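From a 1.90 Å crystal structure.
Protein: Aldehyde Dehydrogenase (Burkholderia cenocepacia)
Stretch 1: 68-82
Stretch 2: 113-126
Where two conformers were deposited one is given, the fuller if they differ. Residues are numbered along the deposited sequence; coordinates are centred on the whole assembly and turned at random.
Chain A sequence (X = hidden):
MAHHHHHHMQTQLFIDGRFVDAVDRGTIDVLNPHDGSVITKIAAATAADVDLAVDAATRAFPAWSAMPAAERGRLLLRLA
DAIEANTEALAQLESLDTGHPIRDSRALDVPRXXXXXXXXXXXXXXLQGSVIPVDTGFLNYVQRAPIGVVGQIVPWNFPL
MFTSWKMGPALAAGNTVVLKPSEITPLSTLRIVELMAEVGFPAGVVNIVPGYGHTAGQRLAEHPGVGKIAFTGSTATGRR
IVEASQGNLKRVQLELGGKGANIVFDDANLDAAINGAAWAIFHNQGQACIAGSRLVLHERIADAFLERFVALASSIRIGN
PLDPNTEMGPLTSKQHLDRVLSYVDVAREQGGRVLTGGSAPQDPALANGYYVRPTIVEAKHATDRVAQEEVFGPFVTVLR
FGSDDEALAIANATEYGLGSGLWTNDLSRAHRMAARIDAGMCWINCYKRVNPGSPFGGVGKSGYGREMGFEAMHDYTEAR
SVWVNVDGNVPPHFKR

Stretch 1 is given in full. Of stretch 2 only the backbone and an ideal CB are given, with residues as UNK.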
ATOM      1  N   PRO A  68      18.681  -0.838 -13.044  1.00 13.60           N
ATOM      2  CA  PRO A  68      18.074  -0.952 -11.732  1.00 12.72           C
ATOM      3  C   PRO A  68      17.405   0.362 -11.364  1.00 11.54           C
ATOM      4  O   PRO A  68      17.935   1.427 -11.655  1.00 10.92           O
ATOM      5  CB  PRO A  68      19.270  -1.206 -10.811  1.00 13.48           C
ATOM      6  CG  PRO A  68      20.275  -1.869 -11.692  1.00 14.23           C
ATOM      7  CD  PRO A  68      20.113  -1.192 -13.018  1.00 13.94           C
ATOM      8  N   ALA A  69      16.273   0.269 -10.681  1.00 10.78           N
ATOM      9  CA  ALA A  69      15.503   1.436 -10.271  1.00 10.09           C
ATOM     10  C   ALA A  69      16.361   2.407  -9.478  1.00  9.96           C
ATOM     11  O   ALA A  69      16.292   3.610  -9.686  1.00  9.49           O
ATOM     12  CB  ALA A  69      14.292   0.993  -9.462  1.00  9.89           C
ATOM     13  N   ALA A  70      17.177   1.886  -8.577  1.00 10.35           N
ATOM     14  CA  ALA A  70      18.049   2.718  -7.761  1.00 10.64           C
ATOM     15  C   ALA A  70      19.020   3.548  -8.598  1.00 10.88           C
ATOM     16  O   ALA A  70      19.377   4.666  -8.198  1.00 10.74           O
ATOM     17  CB  ALA A  70      18.832   1.872  -6.771  1.00 11.20           C
ATOM     18  N   GLU A  71      19.453   2.998  -9.734  0.50 10.93           N
ATOM     19  CA  GLU A  71      20.386   3.698 -10.633  0.50 11.19           C
ATOM     20  C   GLU A  71      19.707   4.837 -11.381  0.50 10.73           C
ATOM     21  O   GLU A  71      20.281   5.919 -11.523  0.50 10.65           O
ATOM     22  CB  GLU A  71      21.054   2.717 -11.608  0.50 11.58           C
ATOM     23  CG  GLU A  71      21.942   1.687 -10.923  0.50 12.30           C
ATOM     24  CD  GLU A  71      22.751   0.833 -11.901  0.50 12.77           C
ATOM     25  OE1 GLU A  71      22.706   1.092 -13.137  0.50 12.74           O
ATOM     26  OE2 GLU A  71      23.419  -0.104 -11.415  0.50 13.34           O
ATOM     27  N   ARG A  72      18.476   4.612 -11.842  1.00 10.46           N
ATOM     28  CA  ARG A  72      17.657   5.709 -12.390  1.00 10.24           C
ATOM     29  C   ARG A  72      17.451   6.772 -11.307  1.00 10.01           C
ATOM     30  O   ARG A  72      17.592   7.980 -11.542  1.00  9.87           O
ATOM     31  CB  ARG A  72      16.284   5.244 -12.878  1.00 10.19           C
ATOM     32  CG  ARG A  72      16.343   4.260 -14.022  1.00 10.68           C
ATOM     33  CD  ARG A  72      14.992   4.117 -14.711  1.00 10.80           C
ATOM     34  NE  ARG A  72      13.975   3.602 -13.819  1.00 11.24           N
ATOM     35  CZ  ARG A  72      13.609   2.332 -13.710  1.00 11.97           C
ATOM     36  NH1 ARG A  72      14.204   1.387 -14.393  1.00 12.82           N
ATOM     37  NH2 ARG A  72      12.644   2.005 -12.881  1.00 12.43           N
ATOM     38  N   GLY A  73      17.135   6.299 -10.116  1.00 10.11           N
ATOM     39  CA  GLY A  73      16.981   7.180  -8.955  1.00 10.36           C
ATOM     40  C   GLY A  73      18.210   8.059  -8.706  1.00 10.58           C
ATOM     41  O   GLY A  73      18.097   9.277  -8.478  1.00 10.25           O
ATOM     42  N   ARG A  74      19.375   7.432  -8.719  1.00 11.20           N
ATOM     43  CA  ARG A  74      20.644   8.150  -8.464  1.00 12.16           C
ATOM     44  C   ARG A  74      20.848   9.313  -9.461  1.00 11.36           C
ATOM     45  O   ARG A  74      21.317  10.416  -9.092  1.00 11.19           O
ATOM     46  CB  ARG A  74      21.817   7.156  -8.492  1.00 13.87           C
ATOM     47  CG  ARG A  74      23.190   7.764  -8.250  1.00 16.05           C
ATOM     48  CD  ARG A  74      23.313   8.249  -6.808  1.00 17.98           C
ATOM     49  NE  ARG A  74      24.703   8.453  -6.366  1.00 20.97           N
ATOM     50  CZ  ARG A  74      25.591   7.467  -6.181  1.00 22.69           C
ATOM     51  NH1 ARG A  74      25.263   6.187  -6.416  1.00 24.66           N
ATOM     52  NH2 ARG A  74      26.810   7.752  -5.778  1.00 23.71           N
ATOM     53  N   LEU A  75      20.456   9.090 -10.711  1.00 10.39           N
ATOM     54  CA  LEU A  75      20.583  10.121 -11.723  1.00 10.02           C
ATOM     55  C   LEU A  75      19.680  11.326 -11.417  1.00  9.48           C
ATOM     56  O   LEU A  75      20.110  12.474 -11.553  1.00  9.44           O
ATOM     57  CB  LEU A  75      20.317   9.569 -13.113  1.00  9.81           C
ATOM     58  CG  LEU A  75      21.408   8.703 -13.723  1.00 10.23           C
ATOM     59  CD1 LEU A  75      20.791   7.887 -14.861  1.00 10.07           C
ATOM     60  CD2 LEU A  75      22.549   9.587 -14.217  1.00 10.67           C
ATOM     61  N   LEU A  76      18.448  11.063 -11.012  1.00  8.94           N
ATOM     62  CA  LEU A  76      17.540  12.114 -10.610  1.00  8.67           C
ATOM     63  C   LEU A  76      18.068  12.850  -9.362  1.00  9.03           C
ATOM     64  O   LEU A  76      17.930  14.075  -9.251  1.00  8.99           O
ATOM     65  CB  LEU A  76      16.123  11.544 -10.376  1.00  8.40           C
ATOM     66  CG  LEU A  76      15.414  11.002 -11.635  1.00  8.21           C
ATOM     67  CD1 LEU A  76      14.257  10.072 -11.277  1.00  8.19           C
ATOM     68  CD2 LEU A  76      14.900  12.151 -12.471  1.00  8.11           C
ATOM     69  N   LEU A  77      18.636  12.107  -8.410  1.00  9.38           N
ATOM     70  CA  LEU A  77      19.232  12.719  -7.234  1.00  9.98           C
ATOM     71  C   LEU A  77      20.367  13.670  -7.625  1.00 10.58           C
ATOM     72  O   LEU A  77      20.458  14.795  -7.099  1.00 10.57           O
ATOM     73  CB  LEU A  77      19.748  11.671  -6.246  1.00 10.24           C
ATOM     74  CG  LEU A  77      18.680  10.807  -5.571  1.00 10.05           C
ATOM     75  CD1 LEU A  77      19.353   9.789  -4.649  1.00 10.66           C
ATOM     76  CD2 LEU A  77      17.708  11.653  -4.766  1.00  9.86           C
ATOM     77  N   ARG A  78      21.259  13.206  -8.491  1.00 11.15           N
ATOM     78  CA  ARG A  78      22.323  14.063  -8.993  1.00 12.12           C
ATOM     79  C   ARG A  78      21.790  15.289  -9.720  1.00 11.44           C
ATOM     80  O   ARG A  78      22.388  16.358  -9.615  1.00 11.41           O
ATOM     81  CB  ARG A  78      23.233  13.326  -9.983  1.00 13.39           C
ATOM     82  CG  ARG A  78      24.276  12.434  -9.361  1.00 15.08           C
ATOM     83  CD  ARG A  78      25.041  11.728 -10.482  1.00 16.52           C
ATOM     84  NE  ARG A  78      25.662  10.532  -9.988  1.00 18.16           N
ATOM     85  CZ  ARG A  78      26.735  10.503  -9.216  1.00 20.28           C
ATOM     86  NH1 ARG A  78      27.326  11.625  -8.836  1.00 21.45           N
ATOM     87  NH2 ARG A  78      27.220   9.331  -8.813  1.00 21.68           N
ATOM     88  N   LEU A  79      20.730  15.114 -10.519  1.00 10.48           N
ATOM     89  CA  LEU A  79      20.125  16.243 -11.229  1.00 10.22           C
ATOM     90  C   LEU A  79      19.651  17.325 -10.248  1.00 10.33           C
ATOM     91  O   LEU A  79      19.898  18.530 -10.467  1.00 10.31           O
ATOM     92  CB  LEU A  79      18.958  15.810 -12.089  1.00  9.62           C
ATOM     93  CG  LEU A  79      18.276  16.937 -12.887  1.00  9.38           C
ATOM     94  CD1 LEU A  79      19.231  17.621 -13.838  1.00  9.72           C
ATOM     95  CD2 LEU A  79      17.094  16.355 -13.635  1.00  8.96           C
ATOM     96  N   ALA A  80      18.993  16.887  -9.171  1.00 10.34           N
ATOM     97  CA  ALA A  80      18.496  17.810  -8.160  1.00 10.61           C
ATOM     98  C   ALA A  80      19.637  18.630  -7.577  1.00 11.41           C
ATOM     99  O   ALA A  80      19.531  19.864  -7.396  1.00 11.28           O
ATOM    100  CB  ALA A  80      17.779  17.065  -7.059  1.00 10.59           C
ATOM    101  N   ASP A  81      20.737  17.953  -7.287  1.00 12.11           N
ATOM    102  CA  ASP A  81      21.900  18.659  -6.747  1.00 13.26           C
ATOM    103  C   ASP A  81      22.454  19.646  -7.743  1.00 13.04           C
ATOM    104  O   ASP A  81      22.830  20.752  -7.368  1.00 13.27           O
ATOM    105  CB  ASP A  81      23.010  17.683  -6.355  1.00 14.42           C
ATOM    106  CG  ASP A  81      22.699  16.916  -5.081  1.00 15.22           C
ATOM    107  OD1 ASP A  81      21.838  17.352  -4.276  1.00 16.00           O
ATOM    108  OD2 ASP A  81      23.360  15.882  -4.869  1.00 16.39           O
ATOM    109  N   ALA A  82      22.535  19.244  -9.001  1.00 12.58           N
ATOM    110  CA  ALA A  82      23.091  20.125 -10.058  1.00 12.76           C
ATOM    111  C   ALA A  82      22.222  21.387 -10.254  1.00 12.54           C
ATOM    112  O   ALA A  82      22.719  22.503 -10.471  1.00 12.55           O
ATOM    113  CB  ALA A  82      23.212  19.358 -11.362  1.00 12.60           C
ATOM    114  N   UNK A 113      11.608  22.849  -8.252  1.00 10.08           N
ATOM    115  CA  UNK A 113      12.087  21.961  -9.306  1.00  9.45           C
ATOM    116  C   UNK A 113      13.084  20.977  -8.743  1.00  9.24           C
ATOM    117  O   UNK A 113      12.942  19.789  -8.941  1.00  9.07           O
ATOM    118  CB  UNK A 113      12.716  22.758 -10.451  1.00  9.45           C
ATOM    119  N   UNK A 114      14.081  21.466  -8.011  1.00  9.38           N
ATOM    120  CA  UNK A 114      15.039  20.578  -7.350  1.00  9.47           C
ATOM    121  C   UNK A 114      14.356  19.565  -6.397  1.00  9.24           C
ATOM    122  O   UNK A 114      14.660  18.373  -6.414  1.00  9.24           O
ATOM    123  CB  UNK A 114      16.055  21.416  -6.571  1.00  9.47           C
ATOM    124  N   UNK A 115      13.444  20.053  -5.583  1.00  9.14           N
ATOM    125  CA  UNK A 115      12.744  19.227  -4.607  1.00  9.16           C
ATOM    126  C   UNK A 115      11.966  18.110  -5.272  1.00  8.72           C
ATOM    127  O   UNK A 115      11.943  16.984  -4.781  1.00  8.78           O
ATOM    128  CB  UNK A 115      11.800  20.086  -3.764  1.00  9.16           C
ATOM    129  N   UNK A 116      11.336  18.410  -6.397  1.00  8.43           N
ATOM    130  CA  UNK A 116      10.542  17.409  -7.100  1.00  8.21           C
ATOM    131  C   UNK A 116      11.422  16.347  -7.754  1.00  7.97           C
ATOM    132  O   UNK A 116      11.134  15.174  -7.632  1.00  7.84           O
ATOM    133  CB  UNK A 116       9.664  18.082  -8.157  1.00  8.21           C
ATOM    134  N   UNK A 117      12.517  16.749  -8.424  1.00  7.88           N
ATOM    135  CA  UNK A 117      13.430  15.760  -8.958  1.00  7.87           C
ATOM    136  C   UNK A 117      14.013  14.929  -7.798  1.00  8.04           C
ATOM    137  O   UNK A 117      14.165  13.730  -7.948  1.00  8.01           O
ATOM    138  CB  UNK A 117      14.540  16.434  -9.767  1.00  7.87           C
ATOM    139  N   UNK A 118      14.329  15.559  -6.664  1.00  8.09           N
ATOM    140  CA  UNK A 118      14.912  14.810  -5.555  1.00  8.49           C
ATOM    141  C   UNK A 118      13.901  13.796  -5.014  1.00  8.10           C
ATOM    142  O   UNK A 118      14.256  12.647  -4.804  1.00  8.01           O
ATOM    143  CB  UNK A 118      15.366  15.759  -4.444  1.00  8.49           C
ATOM    144  N   UNK A 119      12.642  14.219  -4.843  1.00  7.66           N
ATOM    145  CA  UNK A 119      11.584  13.296  -4.396  1.00  7.51           C
ATOM    146  C   UNK A 119      11.544  12.060  -5.303  1.00  7.25           C
ATOM    147  O   UNK A 119      11.571  10.933  -4.829  1.00  7.24           O
ATOM    148  CB  UNK A 119      10.223  13.995  -4.392  1.00  7.51           C
ATOM    149  N   UNK A 120      11.460  12.292  -6.614  1.00  7.01           N
ATOM    150  CA  UNK A 120      11.382  11.202  -7.568  1.00  6.93           C
ATOM    151  C   UNK A 120      12.631  10.361  -7.696  1.00  7.15           C
ATOM    152  O   UNK A 120      12.536   9.160  -7.935  1.00  7.18           O
ATOM    153  CB  UNK A 120      11.030  11.768  -8.945  1.00  6.93           C
ATOM    154  N   UNK A 121      13.797  10.959  -7.486  1.00  7.42           N
ATOM    155  CA  UNK A 121      15.013  10.184  -7.420  1.00  7.81           C
ATOM    156  C   UNK A 121      14.968   9.188  -6.275  1.00  8.15           C
ATOM    157  O   UNK A 121      15.412   8.064  -6.424  1.00  8.24           O
ATOM    158  CB  UNK A 121      16.224  11.108  -7.273  1.00  7.81           C
ATOM    159  N   UNK A 122      14.376   9.591  -5.153  1.00  8.42           N
ATOM    160  CA  UNK A 122      14.209   8.686  -4.012  1.00  8.96           C
ATOM    161  C   UNK A 122      13.040   7.727  -4.222  1.00  9.04           C
ATOM    162  O   UNK A 122      13.042   6.643  -3.685  1.00  9.32           O
ATOM    163  CB  UNK A 122      13.998   9.488  -2.727  1.00  8.96           C
ATOM    164  N   UNK A 123      12.051   8.129  -5.009  1.00  7.90           N
ATOM    165  CA  UNK A 123      10.899   7.274  -5.309  1.00  7.92           C
ATOM    166  C   UNK A 123      11.198   6.096  -6.225  1.00  7.82           C
ATOM    167  O   UNK A 123      10.479   5.096  -6.198  1.00  7.74           O
ATOM    168  CB  UNK A 123       9.795   8.121  -5.945  1.00  7.92           C
ATOM    169  N   UNK A 124      12.214   6.217  -7.074  1.00  7.87           N
ATOM    170  CA  UNK A 124      12.367   5.287  -8.188  1.00  7.88           C
ATOM    171  C   UNK A 124      12.338   3.833  -7.748  1.00  8.04           C
ATOM    172  O   UNK A 124      11.599   3.037  -8.324  1.00  7.74           O
ATOM    173  CB  UNK A 124      13.676   5.571  -8.927  1.00  7.88           C
ATOM    174  N   UNK A 125      13.078   3.509  -6.693  1.00  8.36           N
ATOM    175  CA  UNK A 125      13.133   2.115  -6.209  1.00  8.64           C
ATOM    176  C   UNK A 125      12.204   1.882  -5.023  1.00  8.69           C
ATOM    177  O   UNK A 125      12.353   0.907  -4.304  1.00  9.06           O
ATOM    178  CB  UNK A 125      14.565   1.749  -5.813  1.00  8.64           C
ATOM    179  N   UNK A 126      11.227   2.758  -4.818  1.00  8.64           N
ATOM    180  CA  UNK A 126      10.248   2.525  -3.759  1.00  8.64           C
ATOM    181  C   UNK A 126       8.906   2.040  -4.304  1.00  8.85           C
ATOM    182  O   UNK A 126       8.059   1.605  -3.525  1.00  9.12           O
ATOM    183  CB  UNK A 126      10.042   3.807  -2.949  1.00  8.64           C
TER

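The helix of stretch 2 runs nearly antiparallel to helix 69-82, with axes 7.2 Å apart at closest approach and 163° between their directions.

Position 113 is out of reach of stretch 1, which sets no preference. It is Thr113.

Position 114 points sideways, its ideal CB 3.9 Å from Ala80 O. A small residue fits easily. It is Ala114; Ala114 O packs 3.4 Å from Ala80 CB.

Positions 115 and 116 point away, so stretch 1 does not constrain them. They are Ala115 and Cys116.

Position 117 points toward stretch 1. Its ideal CB has Leu79 CD2 at 4.6 Å and Ala80 CB at 4.3 Å, and Leu76 is close by. A large apolar side chain, aliphatic or aromatic, would suit. It is Phe117. Leu79 CD2 sits over one ring face, 3.5 Å from the centroid of the Phe117 ring and almost on its normal, a CH-pi contact. Leu76 CD2 lies 3.7 Å from Phe117 CD1.

Position 118 points sideways. Its ideal CB is 3.8 Å from Ala80 CB, and Asp81 offers a carboxylate farther along. A long basic chain, Lys or Arg, could reach it, and an extended Gln might; Ser or Thr would not. It is Arg118. Arg118 NH2 donates to Asp81 OD1 at 2.9 Å, a hydrogen bond within a salt bridge. The carboxylate meets the guanidinium edge, while Ala80 CB covers one face. Arg118 NE donates to a water O at 2.8 Å, and that water donates to Leu77 O.

Position 119 points away and is unconstrained here. It is Tyr119.

Position 120 points sideways, its ideal CB 4.3 Å from Leu76 CD1. Many apolar residues would do. It is Phe120, whose ring leads away from stretch 1.

At position 121 an ideal CB would point toward stretch 1, where the backbones are closest. It would clash with Leu77 N at 2.8 Å and Gly73 O at 2.9 Å. Only glycine fits. It is Gly121. Gly121 CA comes to 3.4 Å from Leu76 CB and Gly121 O to 3.1 Å from Gly73 CA. Both helices have glycine at this close pass.

At position 122 a CB would point away without a clash, so glycine is not forced by stretch 1. It is Gly122.

Position 123 points sideways with nothing of stretch 1 near, so stretch 1 sets no preference. It is Met123.

Position 124 points toward stretch 1, its ideal CB 3.4 Å from Ala69 O and 3.7 Å from Gly73 CA. Space is short, so a small side chain suits. It is Ala124, whose methyl packs there.

Position 125 points toward stretch 1; its ideal CB is 3.7 Å from Ala69 CB and 3.8 Å from Ala70 N. Several short side chains would suit. It is Asp125; Asp125 CA lies 3.6 Å from Ala69 CB, and Asp125 OD2 3.5 Å from Ala70 CB.

Position 126 points away, so stretch 1 sets no preference. It is Lys126; Lys126 NZ donates a hydrogen bond to Gly122 O (2.8 Å) and forms a salt bridge with Asp125 OD1 (2.7 Å).

Stretch 2 (113-126) TAACFRYFGGMADK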
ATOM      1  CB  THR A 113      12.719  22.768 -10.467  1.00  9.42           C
ATOM      2  OG1 THR A 113      11.779  23.739 -10.927  1.00  9.25           O
ATOM      3  CG2 THR A 113      13.082  21.880 -11.611  1.00  9.22           C
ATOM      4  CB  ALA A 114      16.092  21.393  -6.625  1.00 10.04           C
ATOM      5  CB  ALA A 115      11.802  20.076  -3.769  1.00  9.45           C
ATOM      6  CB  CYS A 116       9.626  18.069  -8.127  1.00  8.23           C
ATOM      7  SG  CYS A 116       8.446  16.922  -8.902  1.00  8.55           S
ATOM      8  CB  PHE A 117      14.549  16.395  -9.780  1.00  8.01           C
ATOM      9  CG  PHE A 117      14.158  16.701 -11.212  1.00  7.87           C
ATOM     10  CD1 PHE A 117      13.763  15.692 -12.078  1.00  7.70           C
ATOM     11  CD2 PHE A 117      14.233  18.000 -11.701  1.00  7.95           C
ATOM     12  CE1 PHE A 117      13.436  15.982 -13.394  1.00  7.66           C
ATOM     13  CE2 PHE A 117      13.906  18.281 -13.026  1.00  7.86           C
ATOM     14  CZ  PHE A 117      13.512  17.261 -13.871  1.00  7.65           C
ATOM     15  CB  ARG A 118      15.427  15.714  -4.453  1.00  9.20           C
ATOM     16  CG  ARG A 118      15.998  14.953  -3.274  1.00 10.05           C
ATOM     17  CD  ARG A 118      16.728  15.876  -2.322  1.00 10.90           C
ATOM     18  NE  ARG A 118      17.863  16.533  -2.971  1.00 11.54           N
ATOM     19  CZ  ARG A 118      17.970  17.838  -3.210  1.00 12.01           C
ATOM     20  NH1 ARG A 118      17.010  18.683  -2.863  1.00 12.05           N
ATOM     21  NH2 ARG A 118      19.092  18.308  -3.783  1.00 12.70           N
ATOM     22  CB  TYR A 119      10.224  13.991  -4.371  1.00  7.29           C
ATOM     23  CG  TYR A 119       9.097  13.099  -3.929  1.00  7.24           C
ATOM     24  CD1 TYR A 119       8.758  12.997  -2.589  1.00  7.59           C
ATOM     25  CD2 TYR A 119       8.365  12.358  -4.848  1.00  6.92           C
ATOM     26  CE1 TYR A 119       7.709  12.210  -2.163  1.00  7.66           C
ATOM     27  CE2 TYR A 119       7.287  11.564  -4.426  1.00  7.01           C
ATOM     28  CZ  TYR A 119       6.980  11.483  -3.081  1.00  7.40           C
ATOM     29  OH  TYR A 119       5.925  10.689  -2.638  1.00  7.62           O
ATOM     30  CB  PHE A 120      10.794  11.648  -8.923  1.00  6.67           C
ATOM     31  CG  PHE A 120       9.336  11.843  -8.826  1.00  6.52           C
ATOM     32  CD1 PHE A 120       8.523  10.753  -8.728  1.00  6.57           C
ATOM     33  CD2 PHE A 120       8.802  13.097  -8.580  1.00  6.55           C
ATOM     34  CE1 PHE A 120       7.185  10.886  -8.496  1.00  6.57           C
ATOM     35  CE2 PHE A 120       7.443  13.241  -8.386  1.00  6.61           C
ATOM     36  CZ  PHE A 120       6.631  12.132  -8.346  1.00  6.58           C
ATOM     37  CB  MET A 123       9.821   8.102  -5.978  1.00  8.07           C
ATOM     38  CG  MET A 123       8.560   7.361  -6.401  1.00  8.09           C
ATOM     39  SD  MET A 123       7.693   6.614  -5.009  1.00  8.63           S
ATOM     40  CE  MET A 123       6.515   7.882  -4.568  1.00  8.31           C
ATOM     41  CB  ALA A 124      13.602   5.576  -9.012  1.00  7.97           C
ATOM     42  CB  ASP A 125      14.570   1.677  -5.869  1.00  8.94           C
ATOM     43  CG  ASP A 125      15.224   2.467  -4.730  1.00  9.24           C
ATOM     44  OD1 ASP A 125      14.701   3.491  -4.232  1.00  9.17           O
ATOM     45  OD2 ASP A 125      16.324   2.040  -4.316  1.00  9.69           O
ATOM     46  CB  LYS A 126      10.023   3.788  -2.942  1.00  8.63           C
ATOM     47  CG  LYS A 126      11.286   4.438  -2.413  1.00  8.64           C
ATOM     48  CD  LYS A 126      12.154   3.516  -1.586  1.00  8.71           C
ATOM     49  CE  LYS A 126      13.282   4.313  -0.957  1.00  8.81           C
ATOM     50  NZ  LYS A 126      14.252   4.861  -1.941  1.00  8.83           N
TER
HETATM   51  O   HOH W   1      19.697  14.946  -4.390  1.00 13.71           O
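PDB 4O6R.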